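PDB 4XZ7: transglutaminase-like domain-containing protein from Streptococcus suis, which probably acts as a transglutaminase, linking glutamine side chains to amines, and serves the bacterium as an antiphagocytic virulence factor. Local coordinates for residues Glu15-Glu20 with Phe65-Gly70; Val38-Phe43 with Val84-Asp89; Arg121-Phe126 with Ile158-Leu163; Ala141-Ala146 with Leu163-Lys168. One frame throughout, in Å; residues are numbered along the deposited sequence.

Contact 1. Residues Glu15-Glu20 with Phe65-Gly70; sequences EVLNWE and FLVING
E15 and L17 each pair with a residue of the strand 65-68, E15 with V67 and L17 with F65, as antiparallel hydrogen-bonded pairs; V16 and L66 form the non-hydrogen-bonded pair between them. The two short strand axes come within 4.8 Å at 149°. Four backbone bonds tie the ladder, from E15 N to V67 O (2.9 Å) at one end to F65 N and L17 O (2.8 Å) at the other. Between these bonds, the CA-H of L66 points at E15 O and that of V16 at F65 O.

On the face carrying E15, L17, F65 and V67, L17 CD1 rests on V67 CG2 (3.8 Å), while E15 lies beside V67, pointing the same way. F65 has CG beside its own backbone N (chi1 -64°), and the ring beyond reaches the start of the helix that follows L17. There F65 CE1 meets W19 CA, and F65 CZ meets W19 CE3 at 3.7 Å, the two ring planes inclined at 53°. On the reverse face V16 CG2 touches L66 CD2 (3.7 Å). A water accepts from G70 N (2.7 Å) and gives a weak bond to V67 O.

This antiparallel ladder joins strands 14-17 and 63-68 of a mixed sheet and runs straight into an N-capped helix, 19-29, where N18 OD1 accepts from A21 N. F22 of that helix stacks on F65, W19 leans on L56 of helix 53-59, and strand 79-86 borders strand 63-68 on its other side.

Contact 2. Residues Val38-Phe43 with Val84-Asp89; sequences VLKLGF and VMNKGD
V84 gives up the most surface here, and it sits where a parallel partner should, opposite K40. Its N donates to L39 O (2.8 Å) and its O accepts from L41 N (2.9 Å), so V84 is bonded to the residues before and after K40, and the K40 CA-H also points at V84 O. V84 CG2 lies between its own backbone N and carbonyl carbon, which brings this methyl close to L39 O, to V38 CG1 (4.0 Å) and to K40 CB (3.9 Å); the valine and the lysine cross at about a right angle.

K40 runs fully extended, CG anti to the backbone N (chi1 -180°), past V84 to N86. Its NZ stands above the amide plane and makes a weak bond to N86 OD1 (2.9 Å); N86 ND2, itself a donor, is close but does not bond it. L41 turns the other way: its CB packs on M85 CB and its CG lies by V84 O.

Past the strands the two segments diverge, and a water bridges them, giving to L41 O and D89 OD2 and accepting from N86 N (2.8 Å). D89 OD2 also accepts from H123 NE2. The arrangement is that of a parallel strand pair inside a mixed sheet, each strand leaving through a tight turn: type II from K40 to F43, type I from N86 to D89.

Contact 3. Residues Arg121-Phe126 with Ile158-Leu163; sequences RIHALF and IYSHGL
Y159 O is gripped twice by the facing strand: A124 N donates to it (2.9 Å), and H123 CA lies 3.1 Å from Y159 O, its C-H pointing at the oxygen. Just beside it, H123 ND1 and S160 OG share a short hydrogen bond of 2.5 Å, OG lying in the imidazole plane. With NE2 of the ring taken up by D89, the imidazole is held at both ends and its rotation is fixed.

This is the antiparallel ladder between strand 121-124 and the long strand 157-167 of a mixed sheet, with I122 and A124 in hydrogen-bonded pairs with H161 and Y159. On the face opposite H123, I122 CG2 sits between its own backbone N and carbonyl carbon and touches H161 CE1 (3.4 Å). The H161 ring is fixed by ND1 donating to G162 O (2.7 Å), from 35° above that carbonyl's plane, and by NE2 bonding Y98 OH.

L125 CD2 lies alongside I158 CG1 (3.6 Å). F126 folds back over its own strand, A124 CB standing over the centre of one ring face, while F126 O comes within 3.3 Å of Y159 CD2.

Contact 4. Residues Ala141-Ala146 with Leu163-Lys168; sequences AGLGTA and LTVDNK
T145 meets the flat carbonyl group of T164 from above: OG1 donates to T164 O at 2.6 Å, standing 49° out of the carbonyl plane. OG1 lies anti to its backbone N (chi1 -157°), and a water gives it a second bond at 2.8 Å. At the next carbonyl along, D166 O takes the backbone bond from G144 N (2.8 Å). L143 CA, 3.1 Å from D166 O, points its C-H at the same oxygen. The third flat group is the D166 carboxylate, whose OD1 is met on its anti side by N167 N, 33° out of plane; OD2 also accepts from N185 N and OD1 from V186 N, both of the second subunit.

The backbones form a short antiparallel ladder, G144 with D166 as the hydrogen-bonded pair and L143 with N167 as the non-hydrogen-bonded one. It is entered straight from helix 132-140, which ends in a Schellman motif: G142, with positive phi, is its C-prime residue, G142 N bonding N139 O and L143 N bonding L138 O. G142 O then accepts from K168 N (2.9 Å).

K168 CB packs beside G144, 3.8 Å from G144 N; a side chain on this glycine would lie tight against K168 CA. The L143 and V165 side chains cross obliquely, L143 CD1 to V165 CG2 4.2 Å, with L138 of the helix packing on both residues. K168 runs on extended to put NZ on N139 OD1. N167 ND2 donates to N183 O and D252 OD2 of the second subunit, where F191 also packs on L143.

How the contacts relate
All four contacts lie in the N-terminal portion of this chain, itself a fragment of a longer protein. Contacts 1 and 2 belong to one mixed sheet, contacts 3 and 4 to another. Contact 1 is antiparallel and only partly buried, held by backbone bonds and aromatic packing beside a helix; contact 2, 12 Å away between centres, is parallel and buried, meeting contact 1 where F65 packs on V84. D89 and the F43–R121 cation-pi pair tie contact 2 to contact 3. Contacts 3 and 4 use successive parts of strand 157-167, share L163 and are both buried, but no other chain of the assembly touches contact 3, whereas contact 4 presents the amide of N167 and the carboxylate of D166 to the second subunit.

Contact 1. Residues Glu15-Glu20 with Phe65-Gly70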
# COMPACT_ATOMS: atom_id res chain seq x y z
N GLU B 15 -16.51 -11.64 -32.52
CA GLU B 15 -17.45 -10.88 -31.71
C GLU B 15 -16.99 -10.87 -30.28
O GLU B 15 -16.46 -11.87 -29.78
CB GLU B 15 -18.87 -11.47 -31.78
CG GLU B 15 -19.47 -11.56 -33.15
CD GLU B 15 -20.78 -12.33 -33.14
OE1 GLU B 15 -21.75 -11.85 -32.51
OE2 GLU B 15 -20.82 -13.42 -33.74
N VAL B 16 -17.21 -9.74 -29.62
CA VAL B 16 -16.89 -9.59 -28.22
C VAL B 16 -18.19 -9.38 -27.46
O VAL B 16 -18.86 -8.36 -27.64
CB VAL B 16 -15.92 -8.41 -28.00
CG1 VAL B 16 -15.59 -8.25 -26.54
CG2 VAL B 16 -14.65 -8.64 -28.81
N LEU B 17 -18.57 -10.35 -26.63
CA LEU B 17 -19.86 -10.31 -25.93
C LEU B 17 -19.67 -10.34 -24.43
O LEU B 17 -18.60 -10.71 -23.95
CB LEU B 17 -20.75 -11.48 -26.35
CG LEU B 17 -20.95 -11.81 -27.82
CD1 LEU B 17 -21.88 -12.99 -27.94
CD2 LEU B 17 -21.53 -10.62 -28.56
N ASN B 18 -20.69 -9.96 -23.67
CA ASN B 18 -20.60 -10.10 -22.22
C ASN B 18 -21.27 -11.39 -21.80
O ASN B 18 -21.82 -12.10 -22.65
CB ASN B 18 -21.22 -8.91 -21.48
CG ASN B 18 -22.67 -8.67 -21.86
OD1 ASN B 18 -23.33 -9.53 -22.46
ND2 ASN B 18 -23.17 -7.49 -21.51
N TRP B 19 -21.25 -11.68 -20.51
CA TRP B 19 -21.74 -12.96 -20.03
C TRP B 19 -23.19 -13.23 -20.42
O TRP B 19 -23.54 -14.36 -20.73
CB TRP B 19 -21.60 -13.09 -18.52
CG TRP B 19 -22.32 -14.31 -18.06
CD1 TRP B 19 -23.42 -14.37 -17.26
CD2 TRP B 19 -22.03 -15.67 -18.45
NE1 TRP B 19 -23.82 -15.67 -17.10
CE2 TRP B 19 -22.99 -16.49 -17.82
CE3 TRP B 19 -21.05 -16.26 -19.25
CZ2 TRP B 19 -22.99 -17.88 -17.97
CZ3 TRP B 19 -21.06 -17.64 -19.40
CH2 TRP B 19 -22.02 -18.44 -18.76
N GLU B 20 -24.04 -12.20 -20.42
CA GLU B 20 -25.46 -12.39 -20.71
C GLU B 20 -25.69 -12.92 -22.14
O GLU B 20 -26.29 -14.01 -22.36
CB GLU B 20 -26.19 -11.06 -20.49
CG GLU B 20 -27.69 -11.07 -20.68
CD GLU B 20 -28.32 -9.70 -20.41
OE1 GLU B 20 -29.51 -9.50 -20.76
OE2 GLU B 20 -27.62 -8.82 -19.86
N PHE B 65 -16.21 -12.14 -23.58
CA PHE B 65 -16.12 -13.47 -24.14
C PHE B 65 -15.99 -13.31 -25.63
O PHE B 65 -16.57 -12.38 -26.19
CB PHE B 65 -17.34 -14.30 -23.76
CG PHE B 65 -17.47 -14.55 -22.28
CD1 PHE B 65 -18.03 -13.60 -21.45
CD2 PHE B 65 -16.98 -15.73 -21.72
CE1 PHE B 65 -18.12 -13.81 -20.08
CE2 PHE B 65 -17.06 -15.95 -20.35
CZ PHE B 65 -17.63 -14.99 -19.54
N LEU B 66 -15.25 -14.20 -26.28
CA LEU B 66 -15.09 -14.12 -27.73
C LEU B 66 -15.91 -15.17 -28.44
O LEU B 66 -15.96 -16.33 -28.02
CB LEU B 66 -13.62 -14.29 -28.12
CG LEU B 66 -12.64 -13.26 -27.58
CD1 LEU B 66 -11.33 -13.39 -28.33
CD2 LEU B 66 -13.22 -11.87 -27.74
N VAL B 67 -16.55 -14.76 -29.53
CA VAL B 67 -17.16 -15.71 -30.44
C VAL B 67 -16.42 -15.58 -31.77
O VAL B 67 -16.33 -14.49 -32.32
CB VAL B 67 -18.67 -15.48 -30.62
CG1 VAL B 67 -19.26 -16.53 -31.54
CG2 VAL B 67 -19.38 -15.51 -29.27
N ILE B 68 -15.87 -16.67 -32.27
CA ILE B 68 -15.05 -16.59 -33.47
C ILE B 68 -15.65 -17.39 -34.62
O ILE B 68 -15.78 -18.62 -34.53
CB ILE B 68 -13.62 -17.07 -33.18
CG1 ILE B 68 -13.02 -16.22 -32.06
CG2 ILE B 68 -12.75 -16.99 -34.44
CD1 ILE B 68 -11.66 -16.61 -31.66
N ASN B 69 -16.00 -16.68 -35.69
CA ASN B 69 -16.66 -17.30 -36.85
C ASN B 69 -17.91 -18.08 -36.43
O ASN B 69 -18.18 -19.18 -36.91
CB ASN B 69 -15.70 -18.22 -37.61
CG ASN B 69 -14.54 -17.46 -38.26
OD1 ASN B 69 -14.50 -16.24 -38.24
ND2 ASN B 69 -13.60 -18.20 -38.83
N GLY B 70 -18.67 -17.48 -35.50
CA GLY B 70 -19.91 -18.08 -35.04
C GLY B 70 -19.74 -19.12 -33.95
O GLY B 70 -20.73 -19.64 -33.43
O HOH W 1 -17.99 -14.95 -34.77

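Contact 2. Residues Val38-Phe43 with Val84-Asp89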
# COMPACT_ATOMS: atom_id res chain seq x y z
N VAL B 38 -11.13 -22.62 -19.91
CA VAL B 38 -11.18 -21.20 -20.25
C VAL B 38 -9.80 -20.62 -20.44
O VAL B 38 -8.95 -20.71 -19.55
CB VAL B 38 -11.91 -20.38 -19.17
CG1 VAL B 38 -11.96 -18.91 -19.59
CG2 VAL B 38 -13.33 -20.94 -18.93
N LEU B 39 -9.58 -20.03 -21.62
CA LEU B 39 -8.33 -19.37 -21.96
C LEU B 39 -8.52 -17.88 -21.90
O LEU B 39 -9.52 -17.37 -22.39
CB LEU B 39 -7.85 -19.77 -23.35
CG LEU B 39 -7.57 -21.26 -23.55
CD1 LEU B 39 -7.28 -21.57 -25.02
CD2 LEU B 39 -6.42 -21.70 -22.65
N LYS B 40 -7.57 -17.18 -21.30
CA LYS B 40 -7.59 -15.73 -21.30
C LYS B 40 -6.47 -15.24 -22.20
O LYS B 40 -5.31 -15.63 -22.03
CB LYS B 40 -7.42 -15.18 -19.88
CG LYS B 40 -7.44 -13.66 -19.83
CD LYS B 40 -7.52 -13.13 -18.39
CE LYS B 40 -7.60 -11.59 -18.39
NZ LYS B 40 -7.71 -10.98 -17.03
N LEU B 41 -6.82 -14.38 -23.14
CA LEU B 41 -5.84 -13.91 -24.11
C LEU B 41 -4.75 -13.13 -23.41
O LEU B 41 -5.03 -12.17 -22.69
CB LEU B 41 -6.50 -13.06 -25.18
CG LEU B 41 -7.46 -13.76 -26.13
CD1 LEU B 41 -7.83 -12.82 -27.29
CD2 LEU B 41 -6.84 -15.07 -26.65
N GLY B 42 -3.51 -13.54 -23.63
CA GLY B 42 -2.36 -12.86 -23.08
C GLY B 42 -1.76 -13.59 -21.90
O GLY B 42 -0.74 -13.17 -21.36
N PHE B 43 -2.38 -14.71 -21.52
CA PHE B 43 -1.94 -15.46 -20.34
C PHE B 43 -1.59 -16.90 -20.69
O PHE B 43 -2.31 -17.56 -21.44
CB PHE B 43 -3.04 -15.42 -19.25
CG PHE B 43 -3.20 -14.05 -18.62
CD1 PHE B 43 -3.84 -13.03 -19.30
CD2 PHE B 43 -2.69 -13.78 -17.36
CE1 PHE B 43 -3.97 -11.77 -18.75
CE2 PHE B 43 -2.84 -12.52 -16.79
CZ PHE B 43 -3.46 -11.51 -17.49
N VAL B 84 -11.59 -15.73 -23.43
CA VAL B 84 -11.99 -14.45 -22.85
C VAL B 84 -10.83 -13.47 -22.88
O VAL B 84 -9.69 -13.85 -23.12
CB VAL B 84 -12.45 -14.61 -21.40
CG1 VAL B 84 -13.59 -15.57 -21.32
CG2 VAL B 84 -11.27 -15.10 -20.53
N MET B 85 -11.10 -12.19 -22.61
CA MET B 85 -10.02 -11.22 -22.49
C MET B 85 -10.45 -10.10 -21.56
O MET B 85 -11.65 -9.86 -21.40
CB MET B 85 -9.62 -10.67 -23.86
CG MET B 85 -10.62 -9.74 -24.47
SD MET B 85 -10.13 -9.04 -26.06
CE MET B 85 -11.55 -8.00 -26.33
N ASN B 86 -9.47 -9.44 -20.92
CA ASN B 86 -9.74 -8.31 -20.03
C ASN B 86 -10.62 -7.28 -20.70
O ASN B 86 -10.43 -6.95 -21.88
CB ASN B 86 -8.43 -7.66 -19.57
CG ASN B 86 -8.01 -8.12 -18.18
OD1 ASN B 86 -8.85 -8.28 -17.29
ND2 ASN B 86 -6.71 -8.35 -18.00
N LYS B 87 -11.62 -6.79 -19.96
CA LYS B 87 -12.60 -5.85 -20.51
C LYS B 87 -12.01 -4.61 -21.20
O LYS B 87 -12.59 -4.10 -22.16
CB LYS B 87 -13.58 -5.42 -19.41
CG LYS B 87 -14.62 -6.50 -19.02
CD LYS B 87 -15.68 -5.95 -18.04
CE LYS B 87 -16.87 -6.89 -17.85
NZ LYS B 87 -18.01 -6.60 -18.76
N GLY B 88 -10.86 -4.11 -20.74
CA GLY B 88 -10.30 -2.93 -21.41
C GLY B 88 -9.38 -3.20 -22.61
O GLY B 88 -8.87 -2.27 -23.23
N ASP B 89 -9.15 -4.48 -22.92
CA ASP B 89 -8.27 -4.85 -24.04
C ASP B 89 -8.86 -4.43 -25.37
O ASP B 89 -10.06 -4.28 -25.49
CB ASP B 89 -8.04 -6.37 -24.07
CG ASP B 89 -7.04 -6.82 -23.03
OD1 ASP B 89 -6.68 -6.00 -22.15
OD2 ASP B 89 -6.61 -7.99 -23.11
O HOH W 2 -6.90 -10.33 -21.58

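Contact 3. Residues Arg121-Phe126 with Ile158-Leu163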
# COMPACT_ATOMS: atom_id res chain seq x y z
N ARG B 121 -4.10 -5.07 -22.87
CA ARG B 121 -3.41 -5.74 -23.97
C ARG B 121 -4.08 -5.44 -25.31
O ARG B 121 -5.24 -5.02 -25.36
CB ARG B 121 -3.35 -7.26 -23.70
CG ARG B 121 -2.50 -7.61 -22.50
CD ARG B 121 -2.55 -9.08 -22.07
NE ARG B 121 -2.17 -9.20 -20.66
CZ ARG B 121 -1.08 -9.84 -20.24
NH1 ARG B 121 -0.29 -10.44 -21.12
NH2 ARG B 121 -0.80 -9.89 -18.95
N ILE B 122 -3.34 -5.62 -26.39
CA ILE B 122 -3.91 -5.52 -27.74
C ILE B 122 -3.70 -6.88 -28.39
O ILE B 122 -2.70 -7.56 -28.13
CB ILE B 122 -3.25 -4.37 -28.57
CG1 ILE B 122 -3.77 -4.33 -30.00
CG2 ILE B 122 -1.72 -4.49 -28.60
CD1 ILE B 122 -3.51 -3.00 -30.67
N HIS B 123 -4.66 -7.29 -29.22
CA HIS B 123 -4.63 -8.61 -29.84
C HIS B 123 -4.93 -8.51 -31.34
O HIS B 123 -5.55 -7.56 -31.80
CB HIS B 123 -5.65 -9.55 -29.20
CG HIS B 123 -5.74 -9.43 -27.71
ND1 HIS B 123 -4.94 -10.14 -26.84
CD2 HIS B 123 -6.56 -8.68 -26.92
CE1 HIS B 123 -5.25 -9.84 -25.60
NE2 HIS B 123 -6.23 -8.95 -25.62
N ALA B 124 -4.49 -9.50 -32.09
CA ALA B 124 -4.71 -9.45 -33.53
C ALA B 124 -4.58 -10.84 -34.13
O ALA B 124 -3.85 -11.68 -33.60
CB ALA B 124 -3.73 -8.48 -34.19
N LEU B 125 -5.30 -11.08 -35.22
CA LEU B 125 -5.22 -12.36 -35.92
C LEU B 125 -4.01 -12.44 -36.84
O LEU B 125 -3.74 -13.47 -37.46
CB LEU B 125 -6.50 -12.62 -36.72
CG LEU B 125 -7.73 -12.84 -35.84
CD1 LEU B 125 -8.98 -12.87 -36.70
CD2 LEU B 125 -7.61 -14.10 -35.00
N PHE B 126 -3.28 -11.33 -36.94
CA PHE B 126 -2.00 -11.33 -37.65
C PHE B 126 -0.91 -11.12 -36.62
O PHE B 126 -1.17 -10.68 -35.51
CB PHE B 126 -1.96 -10.24 -38.72
CG PHE B 126 -2.34 -8.88 -38.22
CD1 PHE B 126 -1.39 -8.03 -37.67
CD2 PHE B 126 -3.65 -8.44 -38.28
CE1 PHE B 126 -1.74 -6.78 -37.20
CE2 PHE B 126 -4.01 -7.20 -37.81
CZ PHE B 126 -3.05 -6.37 -37.26
N ILE B 158 -4.05 -16.28 -32.53
CA ILE B 158 -4.30 -14.96 -31.95
C ILE B 158 -3.06 -14.51 -31.21
O ILE B 158 -2.57 -15.22 -30.34
CB ILE B 158 -5.49 -14.98 -30.97
CG1 ILE B 158 -6.77 -15.40 -31.70
CG2 ILE B 158 -5.69 -13.61 -30.36
CD1 ILE B 158 -7.98 -15.58 -30.78
N TYR B 159 -2.56 -13.32 -31.57
CA TYR B 159 -1.33 -12.78 -31.00
C TYR B 159 -1.67 -11.64 -30.08
O TYR B 159 -2.63 -10.92 -30.32
CB TYR B 159 -0.38 -12.27 -32.10
CG TYR B 159 0.03 -13.33 -33.11
CD1 TYR B 159 1.23 -14.01 -32.97
CD2 TYR B 159 -0.79 -13.64 -34.21
CE1 TYR B 159 1.61 -14.96 -33.88
CE2 TYR B 159 -0.41 -14.58 -35.12
CZ TYR B 159 0.78 -15.24 -34.96
OH TYR B 159 1.15 -16.20 -35.87
N SER B 160 -0.85 -11.44 -29.05
CA SER B 160 -1.18 -10.52 -27.96
C SER B 160 0.06 -9.85 -27.42
O SER B 160 1.11 -10.48 -27.35
CB SER B 160 -1.86 -11.28 -26.80
OG SER B 160 -3.10 -11.85 -27.18
N HIS B 161 -0.05 -8.59 -27.01
CA HIS B 161 1.02 -8.01 -26.20
C HIS B 161 0.50 -6.76 -25.50
O HIS B 161 -0.60 -6.31 -25.78
CB HIS B 161 2.28 -7.70 -27.04
CG HIS B 161 2.07 -6.66 -28.11
ND1 HIS B 161 1.76 -5.35 -27.82
CD2 HIS B 161 2.18 -6.73 -29.46
CE1 HIS B 161 1.65 -4.66 -28.95
NE2 HIS B 161 1.89 -5.47 -29.96
N GLY B 162 1.30 -6.22 -24.59
CA GLY B 162 0.91 -5.05 -23.83
C GLY B 162 0.50 -3.90 -24.72
O GLY B 162 1.09 -3.67 -25.77
N LEU B 163 -0.56 -3.21 -24.30
CA LEU B 163 -0.98 -1.99 -24.96
C LEU B 163 -0.60 -0.78 -24.10
O LEU B 163 -0.02 0.16 -24.60
CB LEU B 163 -2.49 -1.99 -25.22
CG LEU B 163 -3.05 -0.72 -25.89
CD1 LEU B 163 -2.27 -0.37 -27.16
CD2 LEU B 163 -4.51 -0.90 -26.22

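Contact 4. Residues Ala141-Ala146 with Leu163-Lys168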
# COMPACT_ATOMS: atom_id res chain seq x y z
N ALA B 141 13.35 3.45 -19.44
CA ALA B 141 12.56 4.57 -18.91
C ALA B 141 11.81 4.18 -17.64
O ALA B 141 10.97 4.93 -17.14
CB ALA B 141 11.57 5.08 -19.96
N GLY B 142 12.11 2.99 -17.12
CA GLY B 142 11.45 2.50 -15.91
C GLY B 142 10.04 1.96 -16.11
O GLY B 142 9.30 1.77 -15.14
N LEU B 143 9.70 1.68 -17.36
CA LEU B 143 8.35 1.23 -17.71
C LEU B 143 8.34 -0.25 -18.07
O LEU B 143 9.38 -0.83 -18.42
CB LEU B 143 7.80 2.03 -18.88
CG LEU B 143 7.74 3.55 -18.75
CD1 LEU B 143 7.46 4.23 -20.11
CD2 LEU B 143 6.68 3.96 -17.70
N GLY B 144 7.15 -0.86 -18.00
CA GLY B 144 6.92 -2.21 -18.48
C GLY B 144 5.59 -2.28 -19.20
O GLY B 144 4.82 -1.31 -19.21
N THR B 145 5.31 -3.42 -19.82
CA THR B 145 4.11 -3.59 -20.63
C THR B 145 3.97 -5.08 -20.83
O THR B 145 4.98 -5.80 -20.83
CB THR B 145 4.19 -2.85 -21.99
OG1 THR B 145 2.88 -2.60 -22.50
CG2 THR B 145 4.94 -3.68 -23.01
N ALA B 146 2.74 -5.57 -20.95
CA ALA B 146 2.53 -7.01 -20.95
C ALA B 146 3.36 -7.69 -22.04
O ALA B 146 3.62 -7.11 -23.11
CB ALA B 146 1.06 -7.34 -21.11
N LEU B 163 -0.56 -3.21 -24.30
CA LEU B 163 -0.98 -1.99 -24.96
C LEU B 163 -0.60 -0.78 -24.10
O LEU B 163 -0.02 0.16 -24.60
CB LEU B 163 -2.49 -1.99 -25.22
CG LEU B 163 -3.05 -0.72 -25.89
CD1 LEU B 163 -2.27 -0.37 -27.16
CD2 LEU B 163 -4.51 -0.90 -26.22
N THR B 164 -0.92 -0.83 -22.81
CA THR B 164 -0.56 0.27 -21.91
C THR B 164 0.83 0.06 -21.31
O THR B 164 1.26 -1.08 -21.08
CB THR B 164 -1.55 0.45 -20.75
OG1 THR B 164 -1.62 -0.78 -20.04
CG2 THR B 164 -2.96 0.81 -21.27
N VAL B 165 1.52 1.16 -21.06
CA VAL B 165 2.78 1.13 -20.35
C VAL B 165 2.56 1.72 -18.96
O VAL B 165 1.66 2.55 -18.76
CB VAL B 165 3.89 1.91 -21.12
CG1 VAL B 165 4.06 1.32 -22.50
CG2 VAL B 165 3.55 3.37 -21.23
N ASP B 166 3.35 1.27 -18.00
CA ASP B 166 3.22 1.74 -16.63
C ASP B 166 4.57 1.53 -15.97
O ASP B 166 5.48 0.91 -16.55
CB ASP B 166 2.13 0.97 -15.88
CG ASP B 166 1.56 1.74 -14.70
OD1 ASP B 166 2.14 2.77 -14.30
OD2 ASP B 166 0.51 1.31 -14.17
N ASN B 167 4.71 2.09 -14.78
CA ASN B 167 5.76 1.74 -13.84
C ASN B 167 6.05 0.25 -13.92
O ASN B 167 5.13 -0.55 -13.84
CB ASN B 167 5.28 2.15 -12.43
CG ASN B 167 6.35 2.08 -11.39
OD1 ASN B 167 7.10 1.12 -11.33
ND2 ASN B 167 6.40 3.09 -10.52
N LYS B 168 7.31 -0.14 -14.12
CA LYS B 168 7.58 -1.55 -14.32
C LYS B 168 7.34 -2.37 -13.03
O LYS B 168 7.21 -3.59 -13.08
CB LYS B 168 9.00 -1.76 -14.85
CG LYS B 168 10.12 -1.64 -13.81
CD LYS B 168 11.51 -1.81 -14.46
CE LYS B 168 12.60 -1.92 -13.41
NZ LYS B 168 13.95 -2.14 -13.97
O HOH W 3 2.79 -1.54 -25.08
O HOH W 4 0.43 -3.74 -20.71